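Local coordinates for phosphogluconate dehydrogenase NAD-binding putative C-terminal domain-containing protein (Sinorhizobium meliloti, PDB 4EZB) that is of unknown function but is probably an oxidoreductase, with a Rossmann-like, probably nucleotide-binding domain joined to an all-helical domain, at residues 25-30 against 49-54; 141-146 against 165-170; 194-199 against 261-266; 216-221 against 308-313; 248-253 against 296-301. All blocks are in the same frame, centred on the assembly; numbering follows the deposited sequence.

Contact 1: residues 25-30 against 49-54; sequences TTIAFI and ARLAAY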
# COMPACT_ATOMS: atom_id res chain seq x y z
N THR A 25 -40.78 14.76 -16.10
CA THR A 25 -39.40 14.83 -15.60
C THR A 25 -38.56 16.06 -16.04
O THR A 25 -37.92 16.05 -17.09
CB THR A 25 -38.66 13.49 -15.85
OG1 THR A 25 -37.30 13.60 -15.42
CG2 THR A 25 -38.74 13.08 -17.34
N THR A 26 -38.57 17.11 -15.22
CA THR A 26 -37.74 18.30 -15.47
C THR A 26 -36.47 18.36 -14.61
O THR A 26 -36.53 18.26 -13.39
CB THR A 26 -38.55 19.59 -15.32
OG1 THR A 26 -39.62 19.58 -16.26
CG2 THR A 26 -37.65 20.83 -15.58
N ILE A 27 -35.33 18.51 -15.29
CA ILE A 27 -34.02 18.61 -14.66
C ILE A 27 -33.45 20.01 -14.83
O ILE A 27 -33.46 20.54 -15.95
CB ILE A 27 -33.04 17.60 -15.30
CG1 ILE A 27 -33.61 16.18 -15.20
CG2 ILE A 27 -31.66 17.70 -14.67
CD1 ILE A 27 -33.06 15.20 -16.21
N ALA A 28 -32.97 20.61 -13.74
CA ALA A 28 -32.26 21.89 -13.80
C ALA A 28 -30.82 21.73 -13.36
O ALA A 28 -30.56 21.25 -12.27
CB ALA A 28 -32.96 22.95 -12.95
N PHE A 29 -29.88 22.13 -14.20
CA PHE A 29 -28.47 22.18 -13.81
C PHE A 29 -28.22 23.48 -13.05
O PHE A 29 -28.80 24.52 -13.37
CB PHE A 29 -27.56 22.11 -15.02
CG PHE A 29 -27.65 20.82 -15.79
CD1 PHE A 29 -28.62 20.65 -16.77
CD2 PHE A 29 -26.76 19.78 -15.56
CE1 PHE A 29 -28.72 19.46 -17.49
CE2 PHE A 29 -26.84 18.59 -16.27
CZ PHE A 29 -27.82 18.43 -17.24
N ILE A 30 -27.39 23.42 -12.02
CA ILE A 30 -26.80 24.64 -11.48
C ILE A 30 -25.32 24.56 -11.79
O ILE A 30 -24.62 23.68 -11.30
CB ILE A 30 -27.07 24.88 -9.99
CG1 ILE A 30 -28.56 25.09 -9.77
CG2 ILE A 30 -26.29 26.13 -9.54
CD1 ILE A 30 -29.02 25.21 -8.33
N ALA A 49 -35.86 14.58 -21.17
CA ALA A 49 -36.46 15.40 -20.13
C ALA A 49 -36.39 16.87 -20.54
O ALA A 49 -35.47 17.26 -21.25
CB ALA A 49 -35.74 15.17 -18.81
N ARG A 50 -37.37 17.66 -20.11
CA ARG A 50 -37.24 19.11 -20.14
C ARG A 50 -35.97 19.49 -19.35
O ARG A 50 -35.90 19.28 -18.14
CB ARG A 50 -38.47 19.79 -19.53
CG ARG A 50 -39.48 20.31 -20.54
CD ARG A 50 -40.40 19.20 -21.05
NE ARG A 50 -41.38 19.69 -22.03
CZ ARG A 50 -42.38 18.96 -22.52
NH1 ARG A 50 -42.55 17.70 -22.14
NH2 ARG A 50 -43.21 19.50 -23.41
N LEU A 51 -34.97 20.02 -20.06
CA LEU A 51 -33.74 20.49 -19.44
C LEU A 51 -33.79 21.99 -19.21
O LEU A 51 -34.47 22.71 -19.94
CB LEU A 51 -32.53 20.11 -20.30
CG LEU A 51 -32.26 18.61 -20.57
CD1 LEU A 51 -31.05 18.37 -21.46
CD2 LEU A 51 -32.08 17.83 -19.27
N ALA A 52 -33.09 22.45 -18.18
CA ALA A 52 -32.87 23.89 -17.90
C ALA A 52 -31.52 24.03 -17.22
O ALA A 52 -30.96 23.03 -16.75
CB ALA A 52 -33.97 24.48 -17.03
N ALA A 53 -30.98 25.24 -17.20
CA ALA A 53 -29.74 25.48 -16.48
C ALA A 53 -29.67 26.89 -15.92
O ALA A 53 -29.96 27.87 -16.64
CB ALA A 53 -28.55 25.20 -17.38
N TYR A 54 -29.31 27.01 -14.64
CA TYR A 54 -28.94 28.31 -14.10
C TYR A 54 -27.41 28.43 -14.06
O TYR A 54 -26.70 27.51 -13.62
CB TYR A 54 -29.56 28.63 -12.73
CG TYR A 54 -28.98 29.90 -12.14
CD1 TYR A 54 -29.37 31.17 -12.61
CD2 TYR A 54 -27.98 29.85 -11.16
CE1 TYR A 54 -28.80 32.33 -12.09
CE2 TYR A 54 -27.41 31.00 -10.64
CZ TYR A 54 -27.83 32.23 -11.11
OH TYR A 54 -27.25 33.35 -10.57
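Strands 26-30 and 50-54 run parallel, their axes 4.3 Å apart at closest approach and inclined by 22°, in a beta-alpha-beta unit of Rossmann type. I27 and F29 each turn both N-H and C=O to strand 50-54: I27 N donates to R50 O and its O accepts from A52 N, while F29 N reaches A52 O at 2.9 Å and F29 O takes Y54 N at 2.8 Å. On one face I27, F29, L51 and A53 gather. With CG beside its own backbone N (chi1 -64°), F29 swings its ring back along the strand pair, where CE1 comes to 4.1 Å from L51 CD2 and A52 O lies at the ring edge, in plane. I27 and L51 lie side by side, and CD1 of I27 reaches CB of A49 at 3.7 Å. On the other face A28 lies beside A52, and I30 CG2 is near the edge of the Y54 ring, 4.4 Å from CD2. Helix 34-44, the crossover between the strands, packs A36, I39 and A40 on F29 and L43 on L51; strand 90-93 bonds along the far edge of strand 26-30, and helix 100-107 covers I30.

Contact 2: residues 141-146 against 165-170; sequences SFVEGA and RRAVEV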
# COMPACT_ATOMS: atom_id res chain seq x y z
N SER A 141 -35.77 17.77 -1.04
CA SER A 141 -34.94 16.66 -0.59
C SER A 141 -33.52 16.81 -1.13
O SER A 141 -33.31 17.44 -2.16
CB SER A 141 -35.52 15.33 -1.11
OG SER A 141 -36.83 15.09 -0.62
N PHE A 142 -32.56 16.19 -0.45
CA PHE A 142 -31.16 16.24 -0.83
C PHE A 142 -30.66 14.82 -1.12
O PHE A 142 -30.96 13.92 -0.36
CB PHE A 142 -30.32 16.86 0.30
CG PHE A 142 -28.83 16.89 0.02
CD1 PHE A 142 -28.26 17.93 -0.68
CD2 PHE A 142 -28.00 15.85 0.46
CE1 PHE A 142 -26.88 17.97 -0.92
CE2 PHE A 142 -26.62 15.86 0.21
CZ PHE A 142 -26.06 16.92 -0.49
N VAL A 143 -29.96 14.61 -2.23
CA VAL A 143 -29.30 13.32 -2.45
C VAL A 143 -27.83 13.66 -2.69
O VAL A 143 -27.51 14.58 -3.43
CB VAL A 143 -29.89 12.51 -3.64
CG1 VAL A 143 -28.97 11.37 -4.04
CG2 VAL A 143 -31.27 11.94 -3.29
N GLU A 144 -26.93 12.92 -2.08
CA GLU A 144 -25.53 13.23 -2.32
C GLU A 144 -24.98 12.38 -3.46
O GLU A 144 -25.11 11.17 -3.43
CB GLU A 144 -24.75 12.97 -1.04
CG GLU A 144 -23.25 13.06 -1.29
CD GLU A 144 -22.50 11.87 -0.76
OE1 GLU A 144 -21.26 11.96 -0.73
OE2 GLU A 144 -23.12 10.87 -0.38
N GLY A 145 -24.38 13.01 -4.47
CA GLY A 145 -23.74 12.24 -5.54
C GLY A 145 -22.23 12.42 -5.62
O GLY A 145 -21.66 13.40 -5.10
N ALA A 146 -21.58 11.47 -6.28
CA ALA A 146 -20.16 11.56 -6.52
C ALA A 146 -19.85 10.99 -7.89
O ALA A 146 -20.19 9.85 -8.21
CB ALA A 146 -19.38 10.83 -5.43
N ARG A 165 -31.89 9.26 1.57
CA ARG A 165 -33.23 8.70 1.67
C ARG A 165 -33.74 8.33 0.26
O ARG A 165 -34.11 7.18 0.02
CB ARG A 165 -34.18 9.69 2.36
CG ARG A 165 -35.14 9.08 3.37
CD ARG A 165 -36.35 9.98 3.66
NE ARG A 165 -35.99 11.30 4.19
CZ ARG A 165 -36.23 11.73 5.43
NH1 ARG A 165 -35.86 12.96 5.80
NH2 ARG A 165 -36.83 10.95 6.32
N ARG A 166 -33.65 9.28 -0.68
CA ARG A 166 -34.21 9.10 -2.03
C ARG A 166 -33.23 8.70 -3.13
O ARG A 166 -33.57 8.74 -4.32
CB ARG A 166 -35.03 10.34 -2.42
CG ARG A 166 -36.18 10.58 -1.43
CD ARG A 166 -36.92 11.89 -1.68
NE ARG A 166 -37.72 11.84 -2.90
CZ ARG A 166 -38.38 12.88 -3.42
NH1 ARG A 166 -38.38 14.07 -2.82
NH2 ARG A 166 -39.05 12.71 -4.55
N ALA A 167 -32.04 8.26 -2.74
CA ALA A 167 -31.03 7.82 -3.71
C ALA A 167 -31.51 6.69 -4.64
O ALA A 167 -31.27 6.74 -5.84
CB ALA A 167 -29.76 7.38 -2.99
N VAL A 168 -32.18 5.68 -4.09
CA VAL A 168 -32.68 4.57 -4.92
C VAL A 168 -33.65 5.16 -5.93
O VAL A 168 -33.51 4.95 -7.13
CB VAL A 168 -33.34 3.46 -4.08
CG1 VAL A 168 -34.19 2.53 -4.93
CG2 VAL A 168 -32.27 2.70 -3.30
N GLU A 169 -34.60 5.95 -5.41
CA GLU A 169 -35.60 6.63 -6.22
C GLU A 169 -35.03 7.49 -7.34
O GLU A 169 -35.49 7.39 -8.47
CB GLU A 169 -36.56 7.43 -5.33
CG GLU A 169 -37.50 8.32 -6.12
CD GLU A 169 -38.14 9.38 -5.27
OE1 GLU A 169 -38.17 9.25 -4.02
OE2 GLU A 169 -38.63 10.35 -5.87
N VAL A 170 -34.03 8.35 -7.05
CA VAL A 170 -33.45 9.18 -8.12
C VAL A 170 -32.61 8.37 -9.09
O VAL A 170 -32.68 8.61 -10.28
CB VAL A 170 -32.70 10.46 -7.64
CG1 VAL A 170 -33.53 11.24 -6.66
CG2 VAL A 170 -31.32 10.18 -7.05
O HOH W 1 -35.55 13.25 1.76
O HOH W 2 -33.07 12.09 -0.15
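R166 turns its CG beside its own backbone N (chi1 -60°) and bends at chi3 (71°), which carries its guanidinium back to the hydroxyl of S141. The contact lays the start of helix 167-175 against strand 141-147 of the mixed sheet in the Rossmann-like domain, with R166 in the N-cap position. NH1 of R166 donates to S141 OG at 2.9 Å, an almost in-plane bond with an N-H...O angle of 159°. The same guanidinium grips E169, in the first turn of the helix, in a side-on salt bridge: NE donates to OE1 and NH2 to OE2, the latter at 2.7 Å on the syn side. NH1 also bonds to the backbone O of E114, and the flat group is thus held by bonds to S141, E114 and E169, which should restrict its rotation. Deeper in, the branches of V143 fill the space under the helix start. CG2 rests against the peptide joining R166 to A167, 3.8 Å from R166 C, while CG1 meets V170 CG2 tip to tip at 4.0 Å and also touches the methyl of A167. V116 of strand 116-119 packs on V143, R166 and V170 alike, and V162 of strand 159-163 adds to the cover of V143. Beside S141, a water accepts from R165 NE and is only weakly bound to S141 OG. A second water bridges the two backbones, donating to F142 O at 2.8 Å and accepting from R166 N at 2.9 Å.

Contact 3: residues 194-199 against 261-266; sequences LKMIRS and TEAAET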
# COMPACT_ATOMS: atom_id res chain seq x y z
N LEU A 194 -17.20 6.71 -0.22
CA LEU A 194 -16.83 5.58 -1.05
C LEU A 194 -15.81 5.96 -2.16
O LEU A 194 -14.82 5.25 -2.36
CB LEU A 194 -18.10 4.98 -1.65
CG LEU A 194 -18.02 3.71 -2.46
CD1 LEU A 194 -17.12 2.74 -1.75
CD2 LEU A 194 -19.40 3.11 -2.59
N LYS A 195 -16.06 7.06 -2.86
CA LYS A 195 -15.16 7.56 -3.90
C LYS A 195 -13.76 7.85 -3.33
O LYS A 195 -12.75 7.41 -3.88
CB LYS A 195 -15.74 8.84 -4.53
CG LYS A 195 -14.78 9.52 -5.48
CD LYS A 195 -15.41 10.66 -6.25
CE LYS A 195 -14.35 11.42 -7.04
NZ LYS A 195 -14.94 12.47 -7.92
N MSE A 196 -13.74 8.57 -2.21
CA MSE A 196 -12.50 8.94 -1.54
C MSE A 196 -11.72 7.78 -0.98
O MSE A 196 -10.50 7.71 -1.16
CB MSE A 196 -12.85 9.88 -0.41
CG MSE A 196 -12.00 11.13 -0.54
SE MSE A 196 -12.88 12.48 -1.68
CE MSE A 196 -14.62 12.61 -0.76
N ILE A 197 -12.40 6.88 -0.28
CA ILE A 197 -11.71 5.72 0.30
C ILE A 197 -11.13 4.77 -0.78
O ILE A 197 -10.07 4.16 -0.59
CB ILE A 197 -12.62 4.99 1.31
CG1 ILE A 197 -12.86 5.91 2.51
CG2 ILE A 197 -11.98 3.70 1.80
CD1 ILE A 197 -14.10 5.55 3.33
N ARG A 198 -11.83 4.66 -1.90
CA ARG A 198 -11.43 3.84 -3.03
C ARG A 198 -10.06 4.30 -3.52
O ARG A 198 -9.28 3.49 -4.02
CB ARG A 198 -12.47 3.99 -4.14
CG ARG A 198 -12.15 3.25 -5.42
CD ARG A 198 -13.19 3.52 -6.51
NE ARG A 198 -12.73 2.99 -7.80
CZ ARG A 198 -12.19 3.71 -8.77
NH1 ARG A 198 -12.05 5.03 -8.65
NH2 ARG A 198 -11.80 3.12 -9.90
N SER A 199 -9.79 5.60 -3.39
CA SER A 199 -8.49 6.19 -3.73
C SER A 199 -7.35 5.68 -2.90
O SER A 199 -6.22 5.61 -3.38
CB SER A 199 -8.54 7.70 -3.55
OG SER A 199 -8.78 8.31 -4.79
N THR A 261 -5.03 14.00 -1.18
CA THR A 261 -5.17 15.02 -0.12
C THR A 261 -6.60 15.10 0.40
O THR A 261 -6.82 15.25 1.60
CB THR A 261 -4.72 16.42 -0.60
OG1 THR A 261 -3.51 16.32 -1.35
CG2 THR A 261 -4.51 17.37 0.60
N GLU A 262 -7.56 14.99 -0.51
CA GLU A 262 -8.97 14.98 -0.15
C GLU A 262 -9.30 13.73 0.64
O GLU A 262 -10.00 13.81 1.65
CB GLU A 262 -9.85 15.07 -1.40
CG GLU A 262 -9.88 16.44 -2.05
CD GLU A 262 -10.00 16.37 -3.57
OE1 GLU A 262 -10.43 15.31 -4.10
OE2 GLU A 262 -9.66 17.36 -4.24
N ALA A 263 -8.77 12.59 0.19
CA ALA A 263 -9.00 11.30 0.86
C ALA A 263 -8.52 11.26 2.32
O ALA A 263 -9.23 10.74 3.19
CB ALA A 263 -8.44 10.14 0.05
N ALA A 264 -7.33 11.82 2.58
CA ALA A 264 -6.82 11.98 3.94
C ALA A 264 -7.76 12.82 4.82
O ALA A 264 -8.01 12.47 5.97
CB ALA A 264 -5.42 12.58 3.94
N GLU A 265 -8.28 13.91 4.25
CA GLU A 265 -9.25 14.79 4.95
C GLU A 265 -10.59 14.08 5.23
O GLU A 265 -11.18 14.25 6.28
CB GLU A 265 -9.49 16.07 4.13
CG GLU A 265 -8.35 17.07 4.19
CD GLU A 265 -8.20 17.90 2.92
OE1 GLU A 265 -9.22 18.16 2.24
OE2 GLU A 265 -7.06 18.28 2.61
N THR A 266 -11.05 13.28 4.27
CA THR A 266 -12.26 12.46 4.44
C THR A 266 -12.10 11.48 5.59
O THR A 266 -12.98 11.37 6.46
CB THR A 266 -12.58 11.70 3.14
OG1 THR A 266 -12.92 12.64 2.12
CG2 THR A 266 -13.73 10.73 3.32
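Selenomethionine M196 lays its side chain against A263 and T266 of the facing helix, and nearly all of the close packing depends on it. The two helical segments cross at -114° with axes 8.6 Å apart, and the backbones come nearest at M196 and A263. The small side chain of A263 probably allows this closeness: its CB lies 3.4 Å from M196 O and 3.7 Å from M196 CG. CG also presses on A263 CA at 3.3 Å, tighter than usual for two carbons. From there the chain bends at chi2 (89°) and again at chi3 (54°), folding its end around the hydroxyl of T266, so that OG1 has CG at 3.2 Å and CE at 3.3 Å. That hydroxyl is already engaged, donating to E262 O, which it meets from above the carbonyl plane and which accepts from T266 N as well; the selenomethionine thus curls alongside a hydroxyl that already donates its proton. Away from this point the contact slackens. E262, partly exposed, crosses M196 at about a right angle and meets it through its backbone C and its CB, the CB 4.0 Å from SE. On another flank S199 touches A263 merely through CB to CB, and its hydroxyl bonds instead to K203. P125, at the start of helix 125-136, packs on both M196 and T266; helix 275-291 lies beside T261, A264 and E265, and I225 of the second subunit packs on L194 and I197 of helix 190-218.

Contact 4: residues 216-221 against 308-313; sequences AERAGV and VLARRL
A Schellman motif at G220 ends helix 190-218, and the last turn of that helix leans on the C-terminal helix 301-312 through E217 and R218. The methyl of A310 is met by both: E217 CG touches it at 3.5 Å, and R218 CG lies 4.0 Å from A310 CB. CG of E217 is trans to its own backbone N (chi1 -178°), and a bend at chi2 then turns the carboxylate aside, where OE1 bonds to T222 and OE2 stays 4.3 Å from R311 NH1, beyond a salt bridge. R218 lies across A310 O, its CD at 3.6 Å from that oxygen. Its guanidinium approaches R311 obliquely, the planes 64° apart, with R218 NH1 only 3.4 Å from R311 NH2; these are two donors and do not bond. R311 folds over A310, whose CB lies against one guanidinium face, and a water that donates to R218 O also accepts, weakly, from R311 NH2. R218 NE donates to F270 O of the second subunit, so a leucine in its place would probably leave that carbonyl without this donor and weaken a tie across the dimer. Two like charges so close are likely to cost some energy, which the nearby carboxylate of E217 probably offsets in part.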
# COMPACT_ATOMS: atom_id res chain seq x y z
N ALA A 216 14.67 -0.52 -3.86
CA ALA A 216 15.20 -1.70 -4.48
C ALA A 216 16.23 -1.35 -5.53
O ALA A 216 17.29 -2.01 -5.66
CB ALA A 216 14.09 -2.52 -5.10
N GLU A 217 15.91 -0.33 -6.31
CA GLU A 217 16.77 0.08 -7.42
C GLU A 217 18.08 0.68 -6.92
O GLU A 217 19.13 0.42 -7.49
CB GLU A 217 16.06 1.08 -8.32
CG GLU A 217 16.88 1.51 -9.52
CD GLU A 217 17.01 0.45 -10.60
OE1 GLU A 217 16.31 -0.59 -10.56
OE2 GLU A 217 17.82 0.65 -11.52
N ARG A 218 18.02 1.47 -5.86
CA ARG A 218 19.22 2.00 -5.24
C ARG A 218 20.02 0.87 -4.65
O ARG A 218 21.25 0.96 -4.58
CB ARG A 218 18.89 3.03 -4.15
CG ARG A 218 18.42 4.37 -4.68
CD ARG A 218 18.47 5.47 -3.62
NE ARG A 218 19.85 5.76 -3.20
CZ ARG A 218 20.78 6.30 -3.99
NH1 ARG A 218 20.51 6.63 -5.25
NH2 ARG A 218 22.01 6.52 -3.52
N ALA A 219 19.34 -0.19 -4.21
CA ALA A 219 20.02 -1.36 -3.70
C ALA A 219 20.40 -2.40 -4.80
O ALA A 219 20.98 -3.43 -4.49
CB ALA A 219 19.20 -2.01 -2.60
N GLY A 220 20.06 -2.14 -6.06
CA GLY A 220 20.31 -3.09 -7.15
C GLY A 220 19.58 -4.43 -7.13
O GLY A 220 20.09 -5.41 -7.67
N VAL A 221 18.38 -4.50 -6.54
CA VAL A 221 17.60 -5.75 -6.42
C VAL A 221 16.15 -5.61 -6.93
O VAL A 221 15.25 -6.27 -6.42
CB VAL A 221 17.58 -6.28 -4.95
CG1 VAL A 221 18.97 -6.65 -4.45
CG2 VAL A 221 16.88 -5.30 -4.01
N VAL A 308 15.10 6.50 -12.81
CA VAL A 308 14.98 7.93 -12.68
C VAL A 308 14.59 8.31 -11.25
O VAL A 308 15.26 9.14 -10.64
CB VAL A 308 14.08 8.56 -13.76
CG1 VAL A 308 13.73 9.99 -13.40
CG2 VAL A 308 14.78 8.50 -15.11
N LEU A 309 13.53 7.67 -10.73
CA LEU A 309 13.10 7.85 -9.34
C LEU A 309 14.19 7.51 -8.34
O LEU A 309 14.40 8.24 -7.37
CB LEU A 309 11.91 6.94 -9.03
CG LEU A 309 10.53 7.32 -9.53
CD1 LEU A 309 9.54 6.24 -9.13
CD2 LEU A 309 10.13 8.68 -8.95
N ALA A 310 14.85 6.36 -8.54
CA ALA A 310 15.96 5.94 -7.68
C ALA A 310 16.97 7.10 -7.51
O ALA A 310 17.29 7.51 -6.39
CB ALA A 310 16.65 4.71 -8.24
N ARG A 311 17.43 7.64 -8.64
CA ARG A 311 18.39 8.74 -8.64
C ARG A 311 17.79 10.06 -8.18
O ARG A 311 18.38 10.75 -7.35
CB ARG A 311 19.02 8.89 -10.03
CG ARG A 311 20.48 8.47 -10.11
CD ARG A 311 20.85 7.28 -9.22
NE ARG A 311 20.48 5.99 -9.79
CZ ARG A 311 20.70 4.82 -9.20
NH1 ARG A 311 20.33 3.69 -9.80
NH2 ARG A 311 21.29 4.78 -8.01
N ARG A 312 16.61 10.39 -8.69
CA ARG A 312 16.04 11.71 -8.45
C ARG A 312 15.42 11.90 -7.08
O ARG A 312 15.47 13.01 -6.54
CB ARG A 312 15.04 12.08 -9.54
CG ARG A 312 14.99 13.58 -9.77
CD ARG A 312 15.85 14.00 -10.94
NE ARG A 312 16.00 15.46 -10.98
CZ ARG A 312 15.01 16.32 -11.22
NH1 ARG A 312 13.76 15.92 -11.43
NH2 ARG A 312 15.27 17.62 -11.24
N LEU A 313 14.81 10.84 -6.52
CA LEU A 313 14.48 10.80 -5.09
C LEU A 313 15.78 10.45 -4.35
O LEU A 313 16.09 11.00 -3.29
CB LEU A 313 13.40 9.76 -4.79
CG LEU A 313 12.05 9.74 -5.54
CD1 LEU A 313 11.25 8.48 -5.22
CD2 LEU A 313 11.22 10.97 -5.24
O HOH W 3 23.20 2.58 -6.41

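Contact 5: residues 248-253 against 296-301; sequences RTFEHG and LSVNDG
The ring of F250 meets backbone as closely as side chains: its CZ lies 3.2 Å from L296 O and its CE2 3.3 Å from V298 N, both approaching obliquely. F250 leaves helix 238-268 with CG opposite its own N (chi1 176°), which extends the ring out to the loop ahead of helix 301-312. L296 CB makes an off-centre CH-pi contact, 4.2 Å from the ring centroid, and V298 meets the ring from another side at about a right angle, its CG1 3.5 Å from CD2. The same methyl also lies 3.6 Å from CG of E251. The loop keeps its shape through a type I turn from S297 to D300, closed by D300 N to S297 O, together with an ST turn in which S297 OG accepts from N299 N. Replacing the F250 ring by an alanine would probably leave L296 and V298 without their shared partner and open a gap between helix and loop. L296 also packs on M291, F305 and V308 of the neighbouring helices. With apolar and van der Waals contact alone joining the two segments, the attachment probably depends on shape more than on directed bonds.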
# COMPACT_ATOMS: atom_id res chain seq x y z
N ARG A 248 0.90 6.47 -14.56
CA ARG A 248 -0.10 7.33 -13.97
C ARG A 248 0.53 8.43 -13.09
O ARG A 248 0.11 9.59 -13.15
CB ARG A 248 -1.08 6.48 -13.14
CG ARG A 248 -2.54 6.64 -13.52
CD ARG A 248 -2.89 6.08 -14.90
NE ARG A 248 -3.92 6.92 -15.52
CZ ARG A 248 -5.23 6.86 -15.23
NH1 ARG A 248 -5.70 5.99 -14.34
NH2 ARG A 248 -6.07 7.68 -15.85
N THR A 249 1.52 8.07 -12.28
CA THR A 249 2.29 9.07 -11.49
C THR A 249 3.01 10.05 -12.42
O THR A 249 3.04 11.26 -12.14
CB THR A 249 3.34 8.42 -10.57
OG1 THR A 249 2.78 7.30 -9.89
CG2 THR A 249 3.87 9.44 -9.53
N PHE A 250 3.59 9.54 -13.51
CA PHE A 250 4.28 10.39 -14.47
C PHE A 250 3.32 11.43 -15.06
O PHE A 250 3.51 12.64 -14.88
CB PHE A 250 4.92 9.54 -15.59
CG PHE A 250 5.59 10.34 -16.68
CD1 PHE A 250 6.57 11.29 -16.38
CD2 PHE A 250 5.26 10.14 -18.01
CE1 PHE A 250 7.19 12.02 -17.38
CE2 PHE A 250 5.87 10.88 -19.02
CZ PHE A 250 6.84 11.82 -18.70
N GLU A 251 2.26 10.94 -15.71
CA GLU A 251 1.32 11.78 -16.43
C GLU A 251 0.46 12.65 -15.50
O GLU A 251 0.51 13.86 -15.59
CB GLU A 251 0.46 10.93 -17.36
CG GLU A 251 0.12 11.62 -18.66
CD GLU A 251 -0.94 10.89 -19.47
OE1 GLU A 251 -1.41 9.81 -19.03
OE2 GLU A 251 -1.32 11.40 -20.55
N HIS A 252 -0.30 12.02 -14.61
CA HIS A 252 -1.32 12.75 -13.84
C HIS A 252 -0.96 12.94 -12.37
O HIS A 252 -1.84 13.12 -11.54
CB HIS A 252 -2.68 12.04 -13.91
CG HIS A 252 -3.09 11.62 -15.29
ND1 HIS A 252 -3.16 10.29 -15.67
CD2 HIS A 252 -3.44 12.34 -16.38
CE1 HIS A 252 -3.54 10.22 -16.93
NE2 HIS A 252 -3.71 11.44 -17.39
N GLY A 253 0.33 12.91 -12.05
CA GLY A 253 0.76 12.93 -10.65
C GLY A 253 0.18 14.08 -9.84
O GLY A 253 -0.17 13.92 -8.67
N LEU A 296 11.51 11.23 -20.00
CA LEU A 296 10.66 10.05 -19.86
C LEU A 296 9.42 10.20 -20.70
O LEU A 296 9.01 11.32 -21.00
CB LEU A 296 10.23 9.87 -18.41
CG LEU A 296 11.30 9.48 -17.39
CD1 LEU A 296 10.74 9.64 -15.99
CD2 LEU A 296 11.76 8.05 -17.67
N SER A 297 8.79 9.07 -21.03
CA SER A 297 7.54 9.01 -21.78
C SER A 297 6.55 8.11 -21.02
O SER A 297 6.98 7.15 -20.37
CB SER A 297 7.84 8.46 -23.18
OG SER A 297 6.69 7.90 -23.80
N VAL A 298 5.24 8.40 -21.10
CA VAL A 298 4.21 7.59 -20.39
C VAL A 298 4.29 6.11 -20.80
O VAL A 298 3.83 5.21 -20.09
CB VAL A 298 2.77 8.12 -20.59
CG1 VAL A 298 2.66 9.60 -20.25
CG2 VAL A 298 2.28 7.88 -22.02
N ASN A 299 4.91 5.89 -21.96
CA ASN A 299 5.08 4.59 -22.57
C ASN A 299 6.27 3.79 -22.00
O ASN A 299 6.45 2.62 -22.34
CB ASN A 299 5.28 4.81 -24.07
CG ASN A 299 4.91 3.61 -24.90
OD1 ASN A 299 4.24 2.69 -24.41
ND2 ASN A 299 5.32 3.61 -26.17
N ASP A 300 7.07 4.42 -21.14
CA ASP A 300 8.40 3.91 -20.78
C ASP A 300 8.50 2.73 -19.79
O ASP A 300 9.55 2.06 -19.71
CB ASP A 300 9.31 5.05 -20.30
CG ASP A 300 9.95 5.80 -21.45
OD1 ASP A 300 10.23 5.17 -22.49
OD2 ASP A 300 10.18 7.02 -21.32
N GLY A 301 7.43 2.48 -19.03
CA GLY A 301 7.41 1.38 -18.06
C GLY A 301 8.27 1.61 -16.83
O GLY A 301 8.99 2.63 -16.74

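How the contacts relate
From the N terminus, contact 1 closes the first beta-alpha-beta loop and contact 2 a later, helix-free loop through strand 159-163 in the same sheet, their centres about 17 Å apart; both are complete before contact 3 opens. The latter leads into the helical domain and touches contact 2 where A146 packs on K195. The remaining loops interlock. Contacts 3 and 4 share helix 190-218 and cross along the chain, as do contacts 3 and 5, which share helix 238-268, while contact 5 is nested inside the long loop that contact 4 closes near the C terminus. V308 packs on L296 to join contacts 4 and 5, and contacts 3 and 4 both reach the second subunit.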